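Local coordinates for pesticidal crystal protein Cry2Aa (Bacillus thuringiensis serovar kurstaki, PDB 1I5P), which binds midgut epithelial cells of mosquito and moth larvae and promotes their colloid-osmotic lysis, at residues A[535-541]-A[597-603]. Numbering follows the deposited sequence.
Sequences TLRGNGN and ASDNTNV
Leu536 and Val603 pair through both of their backbone groups, the amide of Leu536 reaching Val603 O at 2.9 Å and the amide of Val603 reaching Leu536 O at 2.7 Å. Their side chains lie alongside one another, pointing the same way, with Leu536 CG 4.1 Å from Val603 CB. On this buried face Leu536 CD1 also reaches the methyl of Ala597. Two residues on, Gly538 N donates an almost straight bond (167°) to Thr601 O. The backbone is tightly packed here: Gly538 CA comes within 2.9 Å of Ser598 O and also touches Ala597 O, a fit that requires glycine's lack of a side chain. In the C-terminal beta sandwich, a jelly roll, strands 530-537 and 602-610 are antiparallel neighbours in one sheet, while strands 541-550 and 585-597 pair in the other. Residues 538-540 and 598-601 are thus the adjacent connections by which the chain passes between the sheets. At the second sheet, Gly540 N binds Ala597 O and Ala597 N binds Asn541 O. Asn539 OD1 accepts the amide of Asn541, closing an Asx turn, and Asn539 ND2 is held by Pro488 O and Tyr543.

The other face, carrying Arg537 and Asn602, is more open to solvent. With CG anti to the backbone N (chi1 -173°) and a bend at chi2, the arginine brings one guanidinium face against the Asn600-Thr601 backbone. Its NH1 meets Asn602 OD1 at 3.1 Å; the oxygen lies in the guanidinium plane, but the donor stands well above the amide plane, and the two planes are turned 59° apart. Tyr475 touches both side chains. Beyond them, exposed Asp599 rests its carboxylate against the Asn539 backbone, and a weak bond links Asn600 N to Gly538 O.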
# COMPACT_ATOMS: atom_id res chain seq x y z
N THR A 535 -17.62 7.23 -7.25
CA THR A 535 -18.28 8.44 -6.78
C THR A 535 -17.34 9.27 -5.92
O THR A 535 -16.68 8.75 -5.02
CB THR A 535 -19.54 8.11 -5.97
OG1 THR A 535 -20.38 7.24 -6.73
CG2 THR A 535 -20.32 9.38 -5.63
N LEU A 536 -17.29 10.57 -6.21
CA LEU A 536 -16.42 11.46 -5.48
C LEU A 536 -17.13 12.75 -5.08
O LEU A 536 -18.09 13.18 -5.73
CB LEU A 536 -15.19 11.78 -6.34
CG LEU A 536 -15.44 12.61 -7.59
CD1 LEU A 536 -15.17 14.07 -7.27
CD2 LEU A 536 -14.54 12.16 -8.73
N ARG A 537 -16.64 13.37 -4.01
CA ARG A 537 -17.18 14.62 -3.50
C ARG A 537 -16.34 15.74 -4.11
O ARG A 537 -15.18 15.93 -3.72
CB ARG A 537 -17.08 14.65 -1.97
CG ARG A 537 -17.77 15.83 -1.32
CD ARG A 537 -19.28 15.73 -1.47
NE ARG A 537 -19.98 16.82 -0.81
CZ ARG A 537 -21.30 16.90 -0.72
NH1 ARG A 537 -22.06 15.95 -1.24
NH2 ARG A 537 -21.86 17.93 -0.11
N GLY A 538 -16.91 16.46 -5.07
CA GLY A 538 -16.17 17.53 -5.73
C GLY A 538 -15.79 18.74 -4.90
O GLY A 538 -16.34 18.97 -3.81
N ASN A 539 -14.85 19.52 -5.41
CA ASN A 539 -14.38 20.71 -4.73
C ASN A 539 -14.55 21.93 -5.63
O ASN A 539 -14.05 23.01 -5.33
CB ASN A 539 -12.91 20.55 -4.35
CG ASN A 539 -12.05 20.20 -5.54
OD1 ASN A 539 -12.52 20.21 -6.68
ND2 ASN A 539 -10.78 19.90 -5.29
N GLY A 540 -15.26 21.75 -6.74
CA GLY A 540 -15.50 22.85 -7.66
C GLY A 540 -14.38 23.12 -8.65
O GLY A 540 -14.46 24.08 -9.41
N ASN A 541 -13.34 22.30 -8.66
CA ASN A 541 -12.23 22.51 -9.58
C ASN A 541 -12.28 21.64 -10.82
O ASN A 541 -12.90 20.57 -10.83
CB ASN A 541 -10.90 22.29 -8.87
CG ASN A 541 -10.62 23.33 -7.81
OD1 ASN A 541 -10.72 24.53 -8.07
ND2 ASN A 541 -10.28 22.89 -6.61
N ALA A 597 -15.04 18.69 -11.06
CA ALA A 597 -15.38 18.03 -9.80
C ALA A 597 -16.36 18.95 -9.07
O ALA A 597 -16.00 19.59 -8.08
CB ALA A 597 -14.12 17.82 -8.96
N SER A 598 -17.59 19.01 -9.58
CA SER A 598 -18.65 19.84 -9.02
C SER A 598 -18.55 20.00 -7.50
O SER A 598 -18.48 19.01 -6.78
CB SER A 598 -20.01 19.25 -9.39
OG SER A 598 -20.08 19.00 -10.79
N ASP A 599 -18.56 21.24 -7.03
CA ASP A 599 -18.44 21.54 -5.60
C ASP A 599 -19.62 21.01 -4.77
O ASP A 599 -20.77 21.05 -5.21
CB ASP A 599 -18.30 23.04 -5.39
CG ASP A 599 -17.47 23.38 -4.17
OD1 ASP A 599 -17.24 22.49 -3.33
OD2 ASP A 599 -17.04 24.55 -4.06
N ASN A 600 -19.32 20.53 -3.56
CA ASN A 600 -20.34 19.99 -2.66
C ASN A 600 -21.32 19.09 -3.39
O ASN A 600 -22.52 19.09 -3.09
CB ASN A 600 -21.11 21.12 -1.98
CG ASN A 600 -20.29 21.82 -0.91
OD1 ASN A 600 -19.35 22.55 -1.22
ND2 ASN A 600 -20.63 21.58 0.35
N THR A 601 -20.81 18.31 -4.33
CA THR A 601 -21.67 17.43 -5.11
C THR A 601 -21.06 16.04 -5.25
O THR A 601 -19.84 15.91 -5.42
CB THR A 601 -21.89 18.02 -6.52
OG1 THR A 601 -22.24 19.41 -6.41
CG2 THR A 601 -23.00 17.28 -7.24
N ASN A 602 -21.88 15.01 -5.16
CA ASN A 602 -21.39 13.65 -5.33
C ASN A 602 -21.38 13.35 -6.83
O ASN A 602 -22.41 13.04 -7.42
CB ASN A 602 -22.28 12.64 -4.60
CG ASN A 602 -22.23 12.78 -3.10
OD1 ASN A 602 -21.26 13.30 -2.54
ND2 ASN A 602 -23.27 12.31 -2.43
N VAL A 603 -20.20 13.46 -7.43
CA VAL A 603 -20.03 13.23 -8.86
C VAL A 603 -19.77 11.76 -9.18
O VAL A 603 -18.96 11.12 -8.52
CB VAL A 603 -18.86 14.06 -9.39
CG1 VAL A 603 -18.76 13.92 -10.89
CG2 VAL A 603 -19.03 15.51 -8.97